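Local atomic coordinates of chitinase (Paenibacillus sp. FPU-7, PDB entry 5GZT), a protein that probably hydrolyses internal beta-1,4 linkages between N-acetylglucosamine units of chitin, acting as a family 18 endochitinase built with two TIM-barrel domains. Residues A190-N193 with D194-V198; K420-P423 with E424-A427; S626-D630 with S631-A635. All coordinates share one frame; numbering follows the deposited sequence.

Contact 1. Residues A190-N193 with D194-V198; sequences ASNN and DRQLV
The hairpin that joins strand 184-191 to strand 197-203, two antiparallel neighbours in a four-stranded sheet, is closed by a side chain as well as by its backbone. Ala190 and Val198 form a hydrogen-bonded pair: Ala190 N reaches Val198 O at 3.1 Å, and Val198 N returns to Ala190 O. Beyond them the chain reverses through a type I turn from Asn192 to Arg195, in which Arg195 N binds Asn192 O at 2.9 Å. Arg195, the last residue of that turn, has positive phi (68°), and its NH1 leaves the hairpin for the carbonyl of Leu248.

Asn192 does the side-chain work. Its CG sits between its own backbone N and carbonyl carbon (chi1 53°), which swings the amide across to the returning arm. There OD1 accepts from Gln196 N at 2.9 Å, the N-H pointing almost straight at it although the donor is tilted from the carbonyl plane. ND2 turns to the Gln196 side chain, so one amide grips both backbone and side chain of the same residue.

Ser191 OG donates to Gln196 O at 3.2 Å from above the carbonyl plane and is also bonded to Gln276 N on strand 264-284, linking the hairpin to that neighbouring strand. The backbone O of Gln196 also receives a CA-H...O contact from Ser191 CA. Asp194 OD1 is hydrogen-bonded to Ser646 OG. The two amides of Asn192 and Gln196 lie nearly coplanar, 23° apart, and Asn192 ND2 meets a lone pair of Gln196 OE1 at 3.0 Å.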
ATOM      1  N   ALA B 190      -7.144  -8.995  15.757  1.00 50.57           N
ATOM      2  CA  ALA B 190      -5.760  -8.621  15.611  1.00 46.72           C
ATOM      3  C   ALA B 190      -5.149  -9.281  14.388  1.00 46.58           C
ATOM      4  O   ALA B 190      -5.628 -10.348  13.903  1.00 43.83           O
ATOM      5  CB  ALA B 190      -4.981  -9.012  16.866  1.00 49.67           C
ATOM      6  N   SER B 191      -4.067  -8.655  13.892  1.00 41.67           N
ATOM      7  CA  SER B 191      -3.241  -9.220  12.817  1.00 38.37           C
ATOM      8  C   SER B 191      -1.806  -9.287  13.324  1.00 36.53           C
ATOM      9  O   SER B 191      -1.493  -8.764  14.380  1.00 39.52           O
ATOM     10  CB  SER B 191      -3.341  -8.344  11.551  1.00 41.99           C
ATOM     11  OG  SER B 191      -2.805  -9.023  10.438  1.00 43.05           O
ATOM     12  N   ASN B 192      -0.953  -9.995  12.623  1.00 36.38           N
ATOM     13  CA  ASN B 192       0.475  -9.950  12.922  1.00 41.12           C
ATOM     14  C   ASN B 192       1.243  -9.750  11.626  1.00 34.34           C
ATOM     15  O   ASN B 192       0.648  -9.768  10.566  1.00 32.68           O
ATOM     16  CB  ASN B 192       0.928 -11.244  13.638  1.00 44.82           C
ATOM     17  CG  ASN B 192       0.539 -12.498  12.889  1.00 50.65           C
ATOM     18  OD1 ASN B 192       0.435 -12.544  11.638  1.00 44.60           O
ATOM     19  ND2 ASN B 192       0.262 -13.528  13.659  1.00 58.45           N
ATOM     20  N   ASN B 193       2.567  -9.628  11.741  1.00 37.30           N
ATOM     21  CA  ASN B 193       3.471  -9.459  10.605  1.00 36.57           C
ATOM     22  C   ASN B 193       3.302 -10.544   9.538  1.00 41.12           C
ATOM     23  O   ASN B 193       3.433 -10.289   8.303  1.00 36.33           O
ATOM     24  CB  ASN B 193       4.906  -9.471  11.101  1.00 35.27           C
ATOM     25  CG  ASN B 193       5.244  -8.292  11.975  1.00 33.51           C
ATOM     26  OD1 ASN B 193       4.474  -7.348  12.186  1.00 38.27           O
ATOM     27  ND2 ASN B 193       6.409  -8.337  12.486  1.00 31.72           N
ATOM     28  N   ASP B 194       2.964 -11.748  10.013  1.00 43.30           N
ATOM     29  CA  ASP B 194       2.772 -12.915   9.161  1.00 42.93           C
ATOM     30  C   ASP B 194       1.420 -12.935   8.424  1.00 41.49           C
ATOM     31  O   ASP B 194       1.156 -13.846   7.640  1.00 40.75           O
ATOM     32  CB  ASP B 194       2.899 -14.208  10.007  1.00 48.03           C
ATOM     33  CG  ASP B 194       4.356 -14.559  10.370  1.00 51.19           C
ATOM     34  OD1 ASP B 194       5.300 -14.277   9.574  1.00 50.78           O
ATOM     35  OD2 ASP B 194       4.538 -15.168  11.460  1.00 53.23           O
ATOM     36  N   ARG B 195       0.566 -11.968   8.706  1.00 36.46           N
ATOM     37  CA  ARG B 195      -0.695 -11.832   8.049  1.00 40.94           C
ATOM     38  C   ARG B 195      -1.665 -12.963   8.397  1.00 44.29           C
ATOM     39  O   ARG B 195      -2.429 -13.474   7.556  1.00 43.47           O
ATOM     40  CB  ARG B 195      -0.470 -11.566   6.544  1.00 40.81           C
ATOM     41  CG  ARG B 195       0.173 -10.194   6.378  1.00 38.39           C
ATOM     42  CD  ARG B 195       0.313  -9.859   4.949  1.00 37.54           C
ATOM     43  NE  ARG B 195       1.347 -10.716   4.414  1.00 35.49           N
ATOM     44  CZ  ARG B 195       1.228 -11.549   3.411  1.00 36.55           C
ATOM     45  NH1 ARG B 195       0.083 -11.711   2.761  1.00 45.47           N
ATOM     46  NH2 ARG B 195       2.301 -12.240   3.058  1.00 38.06           N
ATOM     47  N   GLN B 196      -1.638 -13.306   9.685  1.00 46.77           N
ATOM     48  CA  GLN B 196      -2.747 -14.019  10.305  1.00 52.00           C
ATOM     49  C   GLN B 196      -3.798 -13.096  10.854  1.00 51.20           C
ATOM     50  O   GLN B 196      -3.508 -12.027  11.363  1.00 57.90           O
ATOM     51  CB  GLN B 196      -2.280 -14.869  11.453  1.00 55.46           C
ATOM     52  CG  GLN B 196      -1.417 -15.998  10.978  1.00 56.97           C
ATOM     53  CD  GLN B 196      -1.010 -16.857  12.135  1.00 58.42           C
ATOM     54  OE1 GLN B 196      -0.465 -16.362  13.107  1.00 60.12           O
ATOM     55  NE2 GLN B 196      -1.287 -18.143  12.047  1.00 54.23           N
ATOM     56  N   LEU B 197      -5.030 -13.550  10.718  1.00 52.67           N
ATOM     57  CA  LEU B 197      -6.178 -12.961  11.326  1.00 51.14           C
ATOM     58  C   LEU B 197      -6.534 -13.770  12.598  1.00 54.85           C
ATOM     59  O   LEU B 197      -6.591 -15.011  12.566  1.00 53.07           O
ATOM     60  CB  LEU B 197      -7.316 -12.989  10.322  1.00 49.27           C
ATOM     61  CG  LEU B 197      -8.582 -12.246  10.699  1.00 53.38           C
ATOM     62  CD1 LEU B 197      -8.287 -10.887  11.263  1.00 57.24           C
ATOM     63  CD2 LEU B 197      -9.516 -12.112   9.504  1.00 55.05           C
ATOM     64  N   VAL B 198      -6.712 -13.057  13.709  1.00 52.65           N
ATOM     65  CA  VAL B 198      -6.996 -13.656  14.983  1.00 54.88           C
ATOM     66  C   VAL B 198      -8.316 -13.057  15.425  1.00 61.45           C
ATOM     67  O   VAL B 198      -8.417 -11.828  15.535  1.00 56.25           O
ATOM     68  CB  VAL B 198      -5.872 -13.403  16.013  1.00 54.58           C
ATOM     69  CG1 VAL B 198      -6.272 -13.895  17.401  1.00 52.69           C
ATOM     70  CG2 VAL B 198      -4.606 -14.141  15.591  1.00 55.91           C
TER

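Contact 2. Residues K420-P423 with E424-A427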
ATOM      1  N   LYS B 420     -10.097  27.714   2.266  1.00 44.65           N
ATOM      2  CA  LYS B 420     -11.158  28.222   3.086  1.00 40.98           C
ATOM      3  C   LYS B 420     -11.424  27.224   4.186  1.00 39.29           C
ATOM      4  O   LYS B 420     -11.479  25.999   3.935  1.00 41.81           O
ATOM      5  CB  LYS B 420     -12.435  28.348   2.255  1.00 43.39           C
ATOM      6  CG  LYS B 420     -13.504  29.151   2.996  1.00 47.59           C
ATOM      7  CD  LYS B 420     -14.866  28.919   2.375  1.00 52.57           C
ATOM      8  CE  LYS B 420     -15.863  29.931   2.948  1.00 54.10           C
ATOM      9  NZ  LYS B 420     -16.953  30.053   1.974  1.00 51.70           N
ATOM     10  N   SER B 421     -11.562  27.753   5.391  1.00 39.64           N
ATOM     11  CA  SER B 421     -11.872  26.944   6.576  1.00 44.92           C
ATOM     12  C   SER B 421     -12.718  27.709   7.630  1.00 47.26           C
ATOM     13  O   SER B 421     -12.685  28.946   7.705  1.00 45.13           O
ATOM     14  CB  SER B 421     -10.563  26.562   7.249  1.00 45.50           C
ATOM     15  OG  SER B 421      -9.891  27.716   7.782  1.00 40.57           O
ATOM     16  N   ARG B 422     -13.388  26.941   8.484  1.00 45.17           N
ATOM     17  CA  ARG B 422     -14.195  27.455   9.556  1.00 43.51           C
ATOM     18  C   ARG B 422     -14.119  26.517  10.764  1.00 46.63           C
ATOM     19  O   ARG B 422     -13.868  25.302  10.589  1.00 43.05           O
ATOM     20  CB  ARG B 422     -15.646  27.421   9.127  1.00 45.42           C
ATOM     21  CG  ARG B 422     -16.052  27.931   7.759  1.00 49.67           C
ATOM     22  CD  ARG B 422     -17.397  27.302   7.366  1.00 49.09           C
ATOM     23  NE  ARG B 422     -18.100  28.072   6.348  1.00 47.13           N
ATOM     24  CZ  ARG B 422     -18.143  27.802   5.043  1.00 54.18           C
ATOM     25  NH1 ARG B 422     -17.530  26.740   4.496  1.00 52.22           N
ATOM     26  NH2 ARG B 422     -18.819  28.621   4.251  1.00 50.26           N
ATOM     27  N   PRO B 423     -14.469  27.032  11.963  1.00 44.66           N
ATOM     28  CA  PRO B 423     -14.555  26.192  13.160  1.00 47.04           C
ATOM     29  C   PRO B 423     -15.386  24.927  13.017  1.00 41.16           C
ATOM     30  O   PRO B 423     -15.015  23.884  13.561  1.00 45.22           O
ATOM     31  CB  PRO B 423     -15.126  27.140  14.202  1.00 48.77           C
ATOM     32  CG  PRO B 423     -14.473  28.444  13.835  1.00 52.53           C
ATOM     33  CD  PRO B 423     -14.516  28.464  12.318  1.00 48.38           C
ATOM     34  N   GLU B 424     -16.420  24.984  12.205  1.00 37.65           N
ATOM     35  CA  GLU B 424     -17.390  23.911  12.078  1.00 42.99           C
ATOM     36  C   GLU B 424     -16.887  22.747  11.270  1.00 41.14           C
ATOM     37  O   GLU B 424     -17.560  21.679  11.190  1.00 39.93           O
ATOM     38  CB  GLU B 424     -18.641  24.458  11.365  1.00 46.10           C
ATOM     39  CG  GLU B 424     -19.392  25.539  12.163  1.00 52.55           C
ATOM     40  CD  GLU B 424     -18.778  26.938  12.108  1.00 54.52           C
ATOM     41  OE1 GLU B 424     -18.069  27.243  11.150  1.00 55.77           O
ATOM     42  OE2 GLU B 424     -18.996  27.751  13.021  1.00 60.26           O
ATOM     43  N   ASP B 425     -15.756  22.979  10.569  1.00 42.81           N
ATOM     44  CA  ASP B 425     -15.045  21.914   9.791  1.00 40.66           C
ATOM     45  C   ASP B 425     -14.893  20.657  10.634  1.00 31.70           C
ATOM     46  O   ASP B 425     -15.267  19.525  10.184  1.00 37.60           O
ATOM     47  CB  ASP B 425     -13.674  22.421   9.304  1.00 40.96           C
ATOM     48  CG  ASP B 425     -13.784  23.477   8.197  1.00 42.29           C
ATOM     49  OD1 ASP B 425     -14.856  23.632   7.554  1.00 43.18           O
ATOM     50  OD2 ASP B 425     -12.771  24.166   7.980  1.00 40.75           O
ATOM     51  N   LYS B 426     -14.465  20.899  11.871  1.00 31.01           N
ATOM     52  CA  LYS B 426     -14.231  19.845  12.848  1.00 36.00           C
ATOM     53  C   LYS B 426     -15.390  18.815  13.007  1.00 39.96           C
ATOM     54  O   LYS B 426     -15.212  17.653  12.670  1.00 40.32           O
ATOM     55  CB  LYS B 426     -13.779  20.476  14.145  1.00 37.30           C
ATOM     56  CG  LYS B 426     -13.422  19.471  15.230  1.00 42.78           C
ATOM     57  CD  LYS B 426     -12.658  20.101  16.389  1.00 40.89           C
ATOM     58  CE  LYS B 426     -12.160  18.957  17.243  1.00 47.16           C
ATOM     59  NZ  LYS B 426     -11.364  19.398  18.400  1.00 46.43           N
ATOM     60  N   ALA B 427     -16.603  19.233  13.415  1.00 45.48           N
ATOM     61  CA  ALA B 427     -17.782  18.293  13.430  1.00 39.39           C
ATOM     62  C   ALA B 427     -18.268  17.955  12.016  1.00 34.18           C
ATOM     63  O   ALA B 427     -18.757  16.843  11.726  1.00 36.30           O
ATOM     64  CB  ALA B 427     -18.946  18.900  14.262  1.00 42.29           C
TER
HETATM   65  O   HOH W   1     -11.095  23.604   5.391  1.00 43.70           O
HETATM   66  O   HOH W   2     -16.824  21.596  14.405  1.00 50.61           O
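Arg422 and Asp425 face each other at the start of helix 425-447, in the first family 18 TIM-barrel domain, where a type I turn from Arg422 to Asp425 leads the chain into the helix. The tight side of this entry is built round the buried Asp425 carboxylate. Asp425 N binds Arg422 O at 3.0 Å, while Asp425 OD2 reaches back to take the N-H of Arg422 at 2.9 Å. Backbone and side chain of one aspartate thus hold both polar backbone atoms of Arg422. The second bond is fairly straight at hydrogen (165°), yet its donor stands above the carboxylate plane, 56° out of it.

OD2 also accepts from the backbone N of Val412 and from a water that donates to Lys420 O as well, and OD1 is bonded to Ser376 OG. With this many donors around it the carboxylate is probably stabilised as an anion, and bonds at both oxygens restrict its rotation.

The outer side is looser. Glu424 and Pro423 are exposed and lie side by side, pointing the same way. The glutamate chain bends at chi2 (79°), folding its carboxylate back over the turn until OE1 rests 3.2 Å from Arg422 CB. This is contact with the aliphatic root of the arginine: the charged end runs on elsewhere, where NH1 forms a salt bridge with Asp377, a partner shared with Lys420 NZ.

Lys426 N makes a weak three-residue bond to Pro423 O, 3.5 Å long. A second water bridges the next step, donating to Pro423 O at 3.0 Å and accepting from Ala427 N at 2.6 Å.

Contact 3. Residues S626-D630 with S631-A635. With FMT (formic acid), chain M.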
ATOM      1  N   SER B 626       5.534   7.925  -9.141  1.00 21.54           N
ATOM      2  CA  SER B 626       6.298   8.327 -10.350  1.00 22.88           C
ATOM      3  C   SER B 626       7.653   8.982 -10.083  1.00 22.08           C
ATOM      4  O   SER B 626       8.442   9.232 -11.017  1.00 21.31           O
ATOM      5  CB  SER B 626       5.448   9.259 -11.232  1.00 22.93           C
ATOM      6  OG  SER B 626       5.340  10.619 -10.759  1.00 26.18           O
ATOM      7  N   GLN B 627       7.931   9.324  -8.817  1.00 22.80           N
ATOM      8  CA  GLN B 627       9.197   9.984  -8.446  1.00 20.14           C
ATOM      9  C   GLN B 627      10.324   9.035  -8.161  1.00 19.74           C
ATOM     10  O   GLN B 627      11.442   9.475  -7.919  1.00 18.87           O
ATOM     11  CB  GLN B 627       8.914  10.833  -7.193  1.00 20.96           C
ATOM     12  CG  GLN B 627       7.921  11.951  -7.391  1.00 19.62           C
ATOM     13  CD  GLN B 627       7.458  12.589  -6.072  1.00 20.89           C
ATOM     14  OE1 GLN B 627       7.408  11.962  -4.973  1.00 22.83           O
ATOM     15  NE2 GLN B 627       7.093  13.808  -6.166  1.00 19.28           N
ATOM     16  N   ASP B 628      10.050   7.737  -8.218  1.00 19.80           N
ATOM     17  CA  ASP B 628      11.034   6.710  -7.888  1.00 21.42           C
ATOM     18  C   ASP B 628      12.140   6.597  -8.988  1.00 19.43           C
ATOM     19  O   ASP B 628      12.066   7.192 -10.030  1.00 19.92           O
ATOM     20  CB  ASP B 628      10.282   5.414  -7.750  1.00 19.85           C
ATOM     21  CG  ASP B 628      10.929   4.404  -6.913  1.00 23.31           C
ATOM     22  OD1 ASP B 628      12.143   4.499  -6.533  1.00 20.91           O
ATOM     23  OD2 ASP B 628      10.161   3.451  -6.643  1.00 23.24           O
ATOM     24  N   SER B 629      13.167   5.831  -8.686  1.00 23.87           N
ATOM     25  CA  SER B 629      14.266   5.505  -9.619  1.00 22.82           C
ATOM     26  C   SER B 629      13.742   4.683 -10.785  1.00 26.12           C
ATOM     27  O   SER B 629      12.549   4.218 -10.794  1.00 26.40           O
ATOM     28  CB  SER B 629      15.386   4.776  -8.971  1.00 22.42           C
ATOM     29  OG  SER B 629      15.112   3.420  -8.722  1.00 25.93           O
ATOM     30  N   ASP B 630      14.615   4.545 -11.786  1.00 26.70           N
ATOM     31  CA  ASP B 630      14.274   3.811 -13.025  1.00 29.66           C
ATOM     32  C   ASP B 630      13.831   2.421 -12.712  1.00 24.58           C
ATOM     33  O   ASP B 630      12.816   1.992 -13.201  1.00 28.57           O
ATOM     34  CB  ASP B 630      15.483   3.766 -13.999  1.00 31.50           C
ATOM     35  CG  ASP B 630      15.697   5.072 -14.732  1.00 32.83           C
ATOM     36  OD1 ASP B 630      14.780   5.965 -14.729  1.00 32.99           O
ATOM     37  OD2 ASP B 630      16.837   5.213 -15.260  1.00 35.99           O
ATOM     38  N   SER B 631      14.546   1.757 -11.826  1.00 24.16           N
ATOM     39  CA  SER B 631      14.232   0.392 -11.421  1.00 29.19           C
ATOM     40  C   SER B 631      13.106   0.292 -10.393  1.00 25.89           C
ATOM     41  O   SER B 631      12.831  -0.801  -9.954  1.00 24.95           O
ATOM     42  CB  SER B 631      15.511  -0.274 -10.834  1.00 34.72           C
ATOM     43  OG  SER B 631      15.767   0.228  -9.502  1.00 40.97           O
ATOM     44  N   HIS B 632      12.483   1.415 -10.013  1.00 23.74           N
ATOM     45  CA  HIS B 632      11.546   1.488  -8.910  1.00 24.55           C
ATOM     46  C   HIS B 632      12.141   1.041  -7.620  1.00 22.90           C
ATOM     47  O   HIS B 632      11.515   0.204  -6.951  1.00 18.71           O
ATOM     48  CB  HIS B 632      10.320   0.553  -9.258  1.00 27.16           C
ATOM     49  CG  HIS B 632       9.686   0.883 -10.570  1.00 28.72           C
ATOM     50  ND1 HIS B 632       8.950   2.039 -10.761  1.00 26.38           N
ATOM     51  CD2 HIS B 632       9.728   0.260 -11.778  1.00 31.09           C
ATOM     52  CE1 HIS B 632       8.524   2.094 -12.007  1.00 27.34           C
ATOM     53  NE2 HIS B 632       8.959   1.015 -12.640  1.00 26.61           N
ATOM     54  N   GLU B 633      13.362   1.469  -7.266  1.00 21.67           N
ATOM     55  CA  GLU B 633      13.977   0.821  -6.126  1.00 22.45           C
ATOM     56  C   GLU B 633      13.248   1.062  -4.787  1.00 19.70           C
ATOM     57  O   GLU B 633      13.380   0.225  -3.900  1.00 22.17           O
ATOM     58  CB  GLU B 633      15.488   1.116  -5.968  1.00 23.28           C
ATOM     59  CG  GLU B 633      15.881   2.479  -5.521  1.00 22.46           C
ATOM     60  CD  GLU B 633      17.370   2.717  -5.561  1.00 19.29           C
ATOM     61  OE1 GLU B 633      18.088   1.742  -5.714  1.00 18.55           O
ATOM     62  OE2 GLU B 633      17.794   3.876  -5.404  1.00 17.90           O
ATOM     63  N   LEU B 634      12.621   2.213  -4.618  1.00 16.71           N
ATOM     64  CA  LEU B 634      11.907   2.487  -3.375  1.00 17.56           C
ATOM     65  C   LEU B 634      10.647   1.635  -3.229  1.00 19.75           C
ATOM     66  O   LEU B 634      10.442   0.981  -2.164  1.00 23.19           O
ATOM     67  CB  LEU B 634      11.580   3.980  -3.187  1.00 16.74           C
ATOM     68  CG  LEU B 634      12.859   4.911  -3.155  1.00 14.95           C
ATOM     69  CD1 LEU B 634      12.488   6.304  -2.822  1.00 15.20           C
ATOM     70  CD2 LEU B 634      13.929   4.475  -2.181  1.00 15.88           C
ATOM     71  N   ALA B 635       9.824   1.632  -4.250  1.00 21.63           N
ATOM     72  CA  ALA B 635       8.691   0.705  -4.288  1.00 22.89           C
ATOM     73  C   ALA B 635       9.119  -0.723  -4.073  1.00 24.89           C
ATOM     74  O   ALA B 635       8.523  -1.385  -3.242  1.00 25.30           O
ATOM     75  CB  ALA B 635       7.921   0.843  -5.584  1.00 23.34           C
TER
HETATM   76  C   FMT M4011      18.382   5.337 -12.157  1.00 29.35           C
HETATM   77  O1  FMT M4011      17.322   5.830 -11.807  1.00 28.15           O
HETATM   78  O2  FMT M4011      18.570   4.083 -11.837  1.00 30.00           O
HETATM   79  O   HOH W   3       8.289   3.131  -8.434  1.00 21.55           O
HETATM   80  O   HOH W   4      16.960   2.517 -10.444  1.00 29.62           O
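Over one face of the His632 imidazole, displaced toward the rim, lies the carbonyl oxygen of Asp630, and at the ring edge, in plane, a water meets ND1 at 2.7 Å. The ring belongs to the N-cap residue of helix 633-642, which follows strand 619-623 of the family 18 barrel; it also meets the ring of Tyr625, with planes about 25° apart. The edge water donates to Asp628 OD2, tying the histidine to the other flat group of the contact.

That second group, the Asp628 carboxylate, caps the first turn of the helix from beyond its N-terminus. Its CG is anti to the backbone N (chi1 -156°), which directs both oxygens at the helix's opening N-H groups. OD1 uses its syn lone pair for Leu634 N at 3.0 Å, and OD2 takes Ala635 N, nearly straight at hydrogen (175°), from the syn side but somewhat out of plane. On its anti side OD1 also accepts Ser629 N, so two backbone donors share it. Its negative charge would probably interact favourably with the positive end of the helix dipole.

Ser629 OG takes the N-H of Glu633, at 3.0 Å, while Ser629 O closes a type I turn to His632 N. Glu633 OE2 is hydrogen-bonded to Tyr564 OH and forms a salt bridge with Arg712 NE.

Beside the exposed Asp630, in the middle of the turn, a formic acid molecule, probably from the crystallisation liquor, accepts from Asp630 N through O1. A water donates to its O2 at 2.6 Å and also bonds Ser629 OG, Ser631 OG and Ser631 N, the last at 2.9 Å.

How the contacts relate
All three contacts show short-range side-chain-to-backbone bonding at a change of chain direction, each round a type I turn, yet their places differ. Contacts 1 and 2 lie at the surface, whereas contact 3 is partly buried and nearest the centre of the chain. Contact 1 joins two strands of one hairpin with neutral amide groups. Contacts 2 and 3 instead open helices 425-447 and 633-642 with aspartates, one reaching back from the helix start, the other reaching forward from the preceding loop. No elements are shared: contacts 1 and 3 come closest, with nearest atoms about 14 Å apart, and contact 2 stands about 38 Å from either, centre to centre.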